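Local coordinates for protein glycerol kinase, putative (Plasmodium falciparum, PDB 2W40) that probably catalyses the ATP-dependent phosphorylation of glycerol to sn-glycerol 3-phosphate, at residues A162-W170 with C180-T190; R382-N393 with F423-I431. One frame throughout, in Å; residues are numbered along the deposited sequence.

Contact 1. Residues A162-W170 with C180-T190; sequences AVIGNINTW and CYTDVTNASRT. With EDO (1,2-ethanediol), chain B.
N168 and N186 face each other from opposite directions, and their side-chain amides stack with planes only 21° apart; N168 CG lies 3.4 Å from N186 ND2. The two ND2 groups are both donors, so the overlap is stacking and each amide spends its hydrogens on other atoms. N168 ND2 donates to T182 OG1 at 3.0 Å, nearly straight (166°) and with the acceptor in the amide plane. A chi1 of 58°, which sets CG between the backbone N and the carbonyl carbon, swings the N168 amide across to T182. N186 ND2 in turn donates to the syn lone pair of D183 OD1 at 2.8 Å. D183 occupies the N-cap of helix 184-187, its OD2 accepting from N186 N, so one carboxylate both caps the helix and helps fix the rotation of the stacked amide, whose OD1 is held by N83.

Beside this pair, T169 OG1 donates to Y181 O at 2.8 Å, tilted from the carbonyl plane. A water links N166 OD1 to T182 OG1, while N166 ND2 donates to S139 OG and T87 O. V163 CG2 meets C180 SG at 3.9 Å in the apolar part of the contact. Within the N-terminal FGGY kinase domain, strand 162-166 pairs antiparallel with strand 88-92, strand 181-183 pairs parallel with 218-220, and C245 of strand 241-247 packs against N168 and D183.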
loop_
_atom_site.group_PDB
_atom_site.type_symbol
_atom_site.label_atom_id
_atom_site.label_comp_id
_atom_site.label_asym_id
_atom_site.label_seq_id
_atom_site.Cartn_x
_atom_site.Cartn_y
_atom_site.Cartn_z
ATOM N N ALA C 162 -19.219 14.984 -36.805
ATOM C CA ALA C 162 -18.258 14.279 -35.959
ATOM C C ALA C 162 -18.007 12.863 -36.533
ATOM O O ALA C 162 -18.842 12.311 -37.239
ATOM C CB ALA C 162 -18.749 14.160 -34.493
ATOM N N VAL C 163 -16.858 12.286 -36.150
ATOM C CA VAL C 163 -16.538 10.862 -36.334
ATOM C C VAL C 163 -16.322 10.327 -34.910
ATOM O O VAL C 163 -15.559 10.969 -34.084
ATOM C CB VAL C 163 -15.277 10.695 -37.210
ATOM C CG1 VAL C 163 -14.937 9.205 -37.356
ATOM C CG2 VAL C 163 -15.437 11.276 -38.566
ATOM N N ILE C 164 -16.923 9.142 -34.620
ATOM C CA ILE C 164 -16.654 8.439 -33.360
ATOM C C ILE C 164 -15.771 7.244 -33.775
ATOM O O ILE C 164 -16.177 6.409 -34.569
ATOM C CB ILE C 164 -17.939 7.867 -32.708
ATOM C CG1 ILE C 164 -18.954 9.033 -32.506
ATOM C CG2 ILE C 164 -17.641 7.134 -31.415
ATOM C CD1 ILE C 164 -20.240 8.557 -31.855
ATOM N N GLY C 165 -14.605 7.167 -33.191
ATOM C CA GLY C 165 -13.686 6.092 -33.547
ATOM C C GLY C 165 -12.829 5.526 -32.445
ATOM O O GLY C 165 -12.399 6.236 -31.528
ATOM N N ASN C 166 -12.564 4.230 -32.570
ATOM C CA ASN C 166 -11.521 3.658 -31.801
ATOM C C ASN C 166 -10.116 4.051 -32.334
ATOM O O ASN C 166 -10.008 4.711 -33.323
ATOM C CB ASN C 166 -11.679 2.176 -31.689
ATOM C CG ASN C 166 -12.958 1.687 -30.917
ATOM O OD1 ASN C 166 -13.642 0.768 -31.428
ATOM N ND2 ASN C 166 -13.288 2.258 -29.738
ATOM N N ILE C 167 -9.044 3.587 -31.711
ATOM C CA ILE C 167 -7.716 4.066 -32.056
ATOM C C ILE C 167 -7.334 3.654 -33.504
ATOM O O ILE C 167 -6.707 4.371 -34.221
ATOM C CB ILE C 167 -6.683 3.560 -31.042
ATOM C CG1 ILE C 167 -6.855 4.271 -29.690
ATOM C CG2 ILE C 167 -5.204 3.629 -31.586
ATOM C CD1 ILE C 167 -6.299 5.692 -29.701
ATOM N N ASN C 168 -7.800 2.465 -33.914
ATOM C CA ASN C 168 -7.561 2.050 -35.275
ATOM C C ASN C 168 -8.126 2.983 -36.303
ATOM O O ASN C 168 -7.443 3.371 -37.255
ATOM C CB ASN C 168 -8.101 0.672 -35.572
ATOM C CG ASN C 168 -9.573 0.526 -35.329
ATOM O OD1 ASN C 168 -10.073 0.954 -34.262
ATOM N ND2 ASN C 168 -10.266 -0.176 -36.229
ATOM N N THR C 169 -9.402 3.397 -36.071
ATOM C CA THR C 169 -10.085 4.372 -36.906
ATOM C C THR C 169 -9.343 5.716 -36.956
ATOM O O THR C 169 -9.201 6.360 -38.040
ATOM C CB THR C 169 -11.533 4.520 -36.457
ATOM O OG1 THR C 169 -12.132 3.237 -36.430
ATOM C CG2 THR C 169 -12.330 5.461 -37.449
ATOM N N TRP C 170 -8.853 6.145 -35.787
ATOM C CA TRP C 170 -8.122 7.388 -35.647
ATOM C C TRP C 170 -6.798 7.316 -36.534
ATOM O O TRP C 170 -6.470 8.253 -37.289
ATOM C CB TRP C 170 -7.841 7.632 -34.179
ATOM C CG TRP C 170 -7.005 8.819 -33.832
ATOM C CD1 TRP C 170 -5.783 8.798 -33.198
ATOM C CD2 TRP C 170 -7.280 10.214 -34.121
ATOM N NE1 TRP C 170 -5.301 10.097 -33.035
ATOM C CE2 TRP C 170 -6.169 10.979 -33.616
ATOM C CE3 TRP C 170 -8.331 10.869 -34.780
ATOM C CZ2 TRP C 170 -6.118 12.380 -33.682
ATOM C CZ3 TRP C 170 -8.293 12.244 -34.860
ATOM C CH2 TRP C 170 -7.194 13.009 -34.313
ATOM N N CYS C 180 -12.635 6.560 -43.104
ATOM C CA CYS C 180 -13.291 6.247 -41.857
ATOM C C CYS C 180 -13.705 4.768 -41.902
ATOM O O CYS C 180 -14.782 4.351 -42.467
ATOM C CB CYS C 180 -14.555 7.117 -41.701
ATOM S SG CYS C 180 -14.222 8.886 -41.381
ATOM N N TYR C 181 -12.838 3.980 -41.260
ATOM C CA TYR C 181 -13.001 2.566 -41.216
ATOM C C TYR C 181 -12.721 2.029 -39.844
ATOM O O TYR C 181 -11.923 2.539 -39.106
ATOM C CB TYR C 181 -12.012 1.841 -42.169
ATOM C CG TYR C 181 -12.223 2.074 -43.625
ATOM C CD1 TYR C 181 -13.406 1.797 -44.208
ATOM C CD2 TYR C 181 -11.167 2.412 -44.437
ATOM C CE1 TYR C 181 -13.598 1.925 -45.569
ATOM C CE2 TYR C 181 -11.336 2.554 -45.811
ATOM C CZ TYR C 181 -12.566 2.307 -46.370
ATOM O OH TYR C 181 -12.748 2.393 -47.726
ATOM N N THR C 182 -13.344 0.900 -39.587
ATOM C CA THR C 182 -12.962 0.028 -38.497
ATOM C C THR C 182 -12.981 -1.412 -39.019
ATOM O O THR C 182 -13.197 -1.658 -40.191
ATOM C CB THR C 182 -13.872 0.164 -37.213
ATOM O OG1 THR C 182 -13.211 -0.453 -36.088
ATOM C CG2 THR C 182 -15.305 -0.338 -37.444
ATOM N N ASP C 183 -12.644 -2.297 -38.125
ATOM C CA ASP C 183 -12.682 -3.744 -38.408
ATOM C C ASP C 183 -13.587 -4.443 -37.430
ATOM O O ASP C 183 -13.948 -3.906 -36.359
ATOM C CB ASP C 183 -11.302 -4.346 -38.402
ATOM C CG ASP C 183 -10.776 -4.483 -37.013
ATOM O OD1 ASP C 183 -10.155 -3.517 -36.513
ATOM O OD2 ASP C 183 -11.053 -5.512 -36.358
ATOM N N VAL C 184 -14.065 -5.618 -37.822
ATOM C CA VAL C 184 -15.041 -6.340 -37.001
ATOM C C VAL C 184 -14.605 -6.628 -35.548
ATOM O O VAL C 184 -15.432 -6.653 -34.623
ATOM C CB VAL C 184 -15.386 -7.709 -37.637
ATOM C CG1 VAL C 184 -16.200 -7.627 -38.923
ATOM C CG2 VAL C 184 -14.141 -8.538 -37.859
ATOM N N THR C 185 -13.329 -6.820 -35.291
ATOM C CA THR C 185 -12.837 -7.030 -33.921
ATOM C C THR C 185 -12.941 -5.769 -33.034
ATOM O O THR C 185 -13.523 -5.843 -31.937
ATOM C CB THR C 185 -11.446 -7.665 -33.834
ATOM O OG1 THR C 185 -10.423 -6.734 -34.273
ATOM C CG2 THR C 185 -11.430 -8.975 -34.656
ATOM N N ASN C 186 -12.501 -4.615 -33.568
ATOM C CA ASN C 186 -12.642 -3.375 -32.852
ATOM C C ASN C 186 -14.104 -2.951 -32.698
ATOM O O ASN C 186 -14.486 -2.491 -31.614
ATOM C CB ASN C 186 -11.835 -2.274 -33.530
ATOM C CG ASN C 186 -10.348 -2.273 -33.061
ATOM O OD1 ASN C 186 -10.066 -1.982 -31.894
ATOM N ND2 ASN C 186 -9.439 -2.533 -33.964
ATOM N N ALA C 187 -14.900 -3.154 -33.744
ATOM C CA ALA C 187 -16.329 -2.806 -33.665
ATOM C C ALA C 187 -17.015 -3.606 -32.552
ATOM O O ALA C 187 -17.983 -3.119 -31.929
ATOM C CB ALA C 187 -17.074 -2.964 -34.984
ATOM N N SER C 188 -16.561 -4.834 -32.295
ATOM C CA SER C 188 -17.185 -5.722 -31.297
ATOM C C SER C 188 -16.915 -5.269 -29.820
ATOM O O SER C 188 -17.487 -5.831 -28.888
ATOM C CB SER C 188 -16.715 -7.149 -31.518
ATOM O OG SER C 188 -15.441 -7.384 -30.946
ATOM N N ARG C 189 -16.022 -4.231 -29.702
ATOM C CA ARG C 189 -15.554 -3.733 -28.426
ATOM C C ARG C 189 -16.246 -2.429 -28.012
ATOM O O ARG C 189 -15.859 -1.730 -27.066
ATOM C CB ARG C 189 -14.066 -3.536 -28.433
ATOM C CG ARG C 189 -13.322 -4.744 -28.932
ATOM C CD ARG C 189 -13.651 -6.027 -28.207
ATOM N NE ARG C 189 -13.204 -5.997 -26.800
ATOM C CZ ARG C 189 -12.987 -7.037 -26.006
ATOM N NH1 ARG C 189 -13.285 -8.287 -26.387
ATOM N NH2 ARG C 189 -12.459 -6.856 -24.806
ATOM N N THR C 190 -17.241 -2.084 -28.800
ATOM C CA THR C 190 -17.882 -0.751 -28.658
ATOM C C THR C 190 -19.214 -0.759 -27.850
ATOM O O THR C 190 -19.626 0.340 -27.351
ATOM C CB THR C 190 -18.186 -0.157 -30.083
ATOM O OG1 THR C 190 -19.165 -0.975 -30.724
ATOM C CG2 THR C 190 -16.939 0.138 -30.949
HETATM C C1 EDO B . -16.539 3.274 -31.744
HETATM O O1 EDO B . -15.709 4.340 -31.301
HETATM C C2 EDO B . -17.365 3.598 -32.966
HETATM O O2 EDO B . -16.535 3.692 -34.140
HETATM O O HOH W 1 -14.611 0.172 -33.864
HETATM O O HOH W 2 -10.479 5.364 -40.337
#

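Contact 2. Residues R382-N393 with F423-I431; sequences RALLEGIAFQLN and FMQFNSDII. With EDO (1,2-ethanediol), chain D.
Two helices of the C-terminal FGGY domain, 377-403 and 421-431, pack side by side here, running in roughly the same direction, their local axes 8.8 Å apart at closest approach and crossing at -33°. F426 is the knob, set in a hole formed by R382, E386, A389 and F390. With CG anti to its backbone N (chi1 -171°), its ring reaches across to the other helix. E386 CG lies over one face, 3.9 Å from the ring centroid, and the E386 carboxylate stacks nearly parallel to the ring. I430 CG1 covers the opposite face. The ring's edge meets A389 CB, which is 3.6 Å from F426 CD2, and also points to the face of F390 in an offset edge-to-face pair with planes at 86°.

This knob-into-hole packing is bordered by a salt bridge within helix 377-403: R382 reaches E386 OE2 side-on through NE (2.8 Å) and NH2 (2.9 Å), which should hold the carboxylate against the F426 ring. The other oxygen, E386 OE1, accepts from O1 of an ethanediol, probably from the crystallisation liquor, at 2.6 Å. Nearer the start of helix 421-431, F423 brings its edge to the backbone, with CE1 3.4 Å from L385 O, and N427 ND2 lies over its ring centre while donating to F423 O. N427 OD1 is bonded to Y268 in strand 264-268, and F390 stacks on W492 of helix 482-500.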
loop_
_atom_site.group_PDB
_atom_site.type_symbol
_atom_site.label_atom_id
_atom_site.label_comp_id
_atom_site.label_asym_id
_atom_site.label_seq_id
_atom_site.Cartn_x
_atom_site.Cartn_y
_atom_site.Cartn_z
ATOM N N ARG C 382 5.662 -8.175 -5.231
ATOM C CA ARG C 382 5.331 -9.598 -5.436
ATOM C C ARG C 382 3.851 -9.845 -5.297
ATOM O O ARG C 382 3.292 -10.591 -6.064
ATOM C CB ARG C 382 6.165 -10.498 -4.487
ATOM C CG ARG C 382 5.856 -11.935 -4.688
ATOM C CD ARG C 382 6.638 -12.896 -3.832
ATOM N NE ARG C 382 6.015 -14.161 -4.112
ATOM C CZ ARG C 382 6.499 -15.161 -4.825
ATOM N NH1 ARG C 382 7.787 -15.206 -5.192
ATOM N NH2 ARG C 382 5.691 -16.157 -5.099
ATOM N N ALA C 383 3.215 -9.168 -4.337
ATOM C CA ALA C 383 1.802 -9.459 -4.034
ATOM C C ALA C 383 0.977 -8.970 -5.278
ATOM O O ALA C 383 -0.015 -9.550 -5.683
ATOM C CB ALA C 383 1.331 -8.697 -2.686
ATOM N N LEU C 384 1.392 -7.817 -5.832
ATOM C CA LEU C 384 0.646 -7.259 -7.022
ATOM C C LEU C 384 0.732 -8.336 -8.178
ATOM O O LEU C 384 -0.281 -8.695 -8.791
ATOM C CB LEU C 384 1.122 -5.910 -7.488
ATOM C CG LEU C 384 0.366 -5.362 -8.682
ATOM C CD1 LEU C 384 0.029 -3.870 -8.598
ATOM C CD2 LEU C 384 1.067 -5.718 -10.012
ATOM N N LEU C 385 1.939 -8.895 -8.337
ATOM C CA LEU C 385 2.203 -9.877 -9.404
ATOM C C LEU C 385 1.423 -11.141 -9.144
ATOM O O LEU C 385 0.732 -11.684 -10.020
ATOM C CB LEU C 385 3.697 -10.126 -9.455
ATOM C CG LEU C 385 4.492 -8.935 -10.012
ATOM C CD1 LEU C 385 6.001 -9.318 -9.941
ATOM C CD2 LEU C 385 4.075 -8.516 -11.414
ATOM N N GLU C 386 1.396 -11.565 -7.880
ATOM C CA GLU C 386 0.571 -12.690 -7.502
ATOM C C GLU C 386 -0.880 -12.445 -7.807
ATOM O O GLU C 386 -1.580 -13.367 -8.245
ATOM C CB GLU C 386 0.791 -13.098 -6.064
ATOM C CG GLU C 386 2.199 -13.633 -5.686
ATOM C CD GLU C 386 2.225 -14.335 -4.315
ATOM O OE1 GLU C 386 1.195 -14.296 -3.541
ATOM O OE2 GLU C 386 3.309 -14.931 -3.977
ATOM N N GLY C 387 -1.355 -11.258 -7.486
ATOM C CA GLY C 387 -2.755 -10.888 -7.821
ATOM C C GLY C 387 -3.146 -11.018 -9.299
ATOM O O GLY C 387 -4.286 -11.276 -9.621
ATOM N N ILE C 388 -2.183 -10.882 -10.213
ATOM C CA ILE C 388 -2.426 -11.179 -11.638
ATOM C C ILE C 388 -2.820 -12.632 -11.797
ATOM O O ILE C 388 -3.825 -12.963 -12.450
ATOM C CB ILE C 388 -1.239 -10.735 -12.531
ATOM C CG1 ILE C 388 -0.872 -9.228 -12.323
ATOM C CG2 ILE C 388 -1.493 -11.130 -14.035
ATOM C CD1 ILE C 388 0.400 -8.789 -13.048
ATOM N N ALA C 389 -1.964 -13.523 -11.252
ATOM C CA ALA C 389 -2.221 -14.959 -11.294
ATOM C C ALA C 389 -3.518 -15.384 -10.702
ATOM O O ALA C 389 -4.281 -16.125 -11.334
ATOM C CB ALA C 389 -1.020 -15.740 -10.710
ATOM N N PHE C 390 -3.817 -14.841 -9.499
ATOM C CA PHE C 390 -5.117 -15.155 -8.902
ATOM C C PHE C 390 -6.321 -14.745 -9.745
ATOM O O PHE C 390 -7.316 -15.468 -9.800
ATOM C CB PHE C 390 -5.194 -14.521 -7.516
ATOM C CG PHE C 390 -4.344 -15.210 -6.472
ATOM C CD1 PHE C 390 -4.522 -16.577 -6.135
ATOM C CD2 PHE C 390 -3.336 -14.501 -5.825
ATOM C CE1 PHE C 390 -3.707 -17.165 -5.139
ATOM C CE2 PHE C 390 -2.562 -15.094 -4.857
ATOM C CZ PHE C 390 -2.725 -16.438 -4.560
ATOM N N GLN C 391 -6.217 -13.576 -10.369
ATOM C CA GLN C 391 -7.292 -13.148 -11.259
ATOM C C GLN C 391 -7.414 -14.070 -12.512
ATOM O O GLN C 391 -8.534 -14.421 -12.959
ATOM C CB GLN C 391 -7.030 -11.682 -11.679
ATOM C CG GLN C 391 -7.377 -10.634 -10.591
ATOM C CD GLN C 391 -7.067 -9.274 -11.098
ATOM O OE1 GLN C 391 -7.924 -8.614 -11.634
ATOM N NE2 GLN C 391 -5.783 -8.859 -10.992
ATOM N N LEU C 392 -6.253 -14.445 -13.057
ATOM C CA LEU C 392 -6.239 -15.312 -14.210
ATOM C C LEU C 392 -6.880 -16.651 -13.879
ATOM O O LEU C 392 -7.603 -17.229 -14.674
ATOM C CB LEU C 392 -4.804 -15.415 -14.715
ATOM C CG LEU C 392 -4.746 -16.135 -16.064
ATOM C CD1 LEU C 392 -5.558 -15.451 -17.205
ATOM C CD2 LEU C 392 -3.286 -16.410 -16.442
ATOM N N ASN C 393 -6.626 -17.162 -12.669
ATOM C CA ASN C 393 -7.216 -18.422 -12.236
ATOM C C ASN C 393 -8.738 -18.378 -12.218
ATOM O O ASN C 393 -9.420 -19.307 -12.649
ATOM C CB ASN C 393 -6.703 -18.750 -10.858
ATOM C CG ASN C 393 -7.253 -20.061 -10.357
ATOM O OD1 ASN C 393 -7.239 -21.075 -11.075
ATOM N ND2 ASN C 393 -7.672 -20.084 -9.057
ATOM N N PHE C 423 7.592 -15.768 -11.996
ATOM C CA PHE C 423 6.200 -15.335 -12.253
ATOM C C PHE C 423 5.408 -16.346 -13.047
ATOM O O PHE C 423 4.277 -16.767 -12.632
ATOM C CB PHE C 423 6.240 -13.988 -13.022
ATOM C CG PHE C 423 4.891 -13.438 -13.354
ATOM C CD1 PHE C 423 3.980 -13.073 -12.380
ATOM C CD2 PHE C 423 4.488 -13.338 -14.682
ATOM C CE1 PHE C 423 2.677 -12.537 -12.707
ATOM C CE2 PHE C 423 3.212 -12.847 -14.982
ATOM C CZ PHE C 423 2.327 -12.405 -14.003
ATOM N N MET C 424 5.970 -16.825 -14.169
ATOM C CA MET C 424 5.256 -17.810 -14.983
ATOM C C MET C 424 5.041 -19.116 -14.203
ATOM O O MET C 424 3.994 -19.785 -14.325
ATOM C CB MET C 424 6.030 -18.013 -16.270
ATOM C CG MET C 424 5.987 -16.837 -17.244
ATOM S SD MET C 424 4.254 -16.048 -17.372
ATOM C CE MET C 424 3.598 -17.324 -18.276
ATOM N N GLN C 425 6.013 -19.501 -13.358
ATOM C CA GLN C 425 5.853 -20.716 -12.554
ATOM C C GLN C 425 4.671 -20.553 -11.562
ATOM O O GLN C 425 3.865 -21.431 -11.415
ATOM C CB GLN C 425 7.152 -21.048 -11.845
ATOM C CG GLN C 425 7.035 -22.388 -11.106
ATOM C CD GLN C 425 6.758 -23.580 -12.033
ATOM O OE1 GLN C 425 7.604 -23.898 -12.857
ATOM N NE2 GLN C 425 5.654 -24.213 -11.869
ATOM N N PHE C 426 4.602 -19.373 -10.947
ATOM C CA PHE C 426 3.492 -19.069 -10.009
ATOM C C PHE C 426 2.150 -19.096 -10.741
ATOM O O PHE C 426 1.181 -19.627 -10.225
ATOM C CB PHE C 426 3.702 -17.729 -9.336
ATOM C CG PHE C 426 2.749 -17.465 -8.250
ATOM C CD1 PHE C 426 2.922 -17.996 -6.995
ATOM C CD2 PHE C 426 1.603 -16.705 -8.438
ATOM C CE1 PHE C 426 2.061 -17.767 -5.981
ATOM C CE2 PHE C 426 0.723 -16.510 -7.397
ATOM C CZ PHE C 426 0.970 -17.023 -6.183
ATOM N N ASN C 427 2.108 -18.517 -11.943
ATOM C CA ASN C 427 0.874 -18.591 -12.750
ATOM C C ASN C 427 0.466 -20.024 -13.029
ATOM O O ASN C 427 -0.656 -20.445 -12.832
ATOM C CB ASN C 427 1.039 -17.825 -14.105
ATOM C CG ASN C 427 0.782 -16.329 -13.971
ATOM O OD1 ASN C 427 -0.253 -15.840 -14.444
ATOM N ND2 ASN C 427 1.692 -15.606 -13.323
ATOM N N SER C 428 1.457 -20.840 -13.471
ATOM C CA SER C 428 1.158 -22.251 -13.813
ATOM C C SER C 428 0.689 -23.013 -12.593
ATOM O O SER C 428 -0.321 -23.740 -12.679
ATOM C CB SER C 428 2.380 -22.947 -14.408
ATOM O OG SER C 428 2.035 -24.284 -14.751
ATOM N N ASP C 429 1.359 -22.747 -11.440
ATOM C CA ASP C 429 1.022 -23.319 -10.158
ATOM C C ASP C 429 -0.452 -22.944 -9.760
ATOM O O ASP C 429 -1.320 -23.817 -9.455
ATOM C CB ASP C 429 1.945 -22.850 -9.087
ATOM C CG ASP C 429 3.286 -23.465 -9.109
ATOM O OD1 ASP C 429 3.521 -24.419 -9.888
ATOM O OD2 ASP C 429 4.141 -22.976 -8.306
ATOM N N ILE C 430 -0.764 -21.668 -9.796
ATOM C CA ILE C 430 -2.106 -21.244 -9.297
ATOM C C ILE C 430 -3.223 -21.566 -10.262
ATOM O O ILE C 430 -4.304 -21.990 -9.813
ATOM C CB ILE C 430 -2.115 -19.801 -8.956
ATOM C CG1 ILE C 430 -1.249 -19.522 -7.748
ATOM C CG2 ILE C 430 -3.574 -19.184 -8.776
ATOM C CD1 ILE C 430 -1.561 -20.271 -6.375
ATOM N N ILE C 431 -3.021 -21.384 -11.560
ATOM C CA ILE C 431 -4.090 -21.748 -12.567
ATOM C C ILE C 431 -4.161 -23.250 -12.863
ATOM O O ILE C 431 -5.082 -23.650 -13.621
ATOM C CB ILE C 431 -4.034 -20.907 -13.879
ATOM C CG1 ILE C 431 -2.905 -21.344 -14.840
ATOM C CG2 ILE C 431 -3.882 -19.399 -13.543
ATOM C CD1 ILE C 431 -2.756 -20.553 -16.147
HETATM C C1 EDO D . -0.798 -15.791 -1.339
HETATM O O1 EDO D . 0.142 -16.327 -2.302
HETATM C C2 EDO D . -0.018 -15.076 -0.216
HETATM O O2 EDO D . 0.819 -16.017 0.527
#

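Contact 1 lies in the N-terminal domain of the FGGY kinase and contact 2 in the C-terminal domain. Their centres are 33 Å apart, on opposite sides of the chain's centre, and their nearest atoms stay about 13 Å from each other, so neither touches the other. Their relation to the ligands differs. In contact 1 the N186 side chain is about 7 Å from the bound glycerol, whereas in contact 2 the I430 side chain is about 12 Å from a bound glycerol. Contact 2 instead borders the nucleotide side: the I388 side chain is about 6 Å from G315, and the side chains of F423 and S334 are about 7 Å apart. G315 and S334 are both ADP-binding residues, although no ADP is bound to this chain.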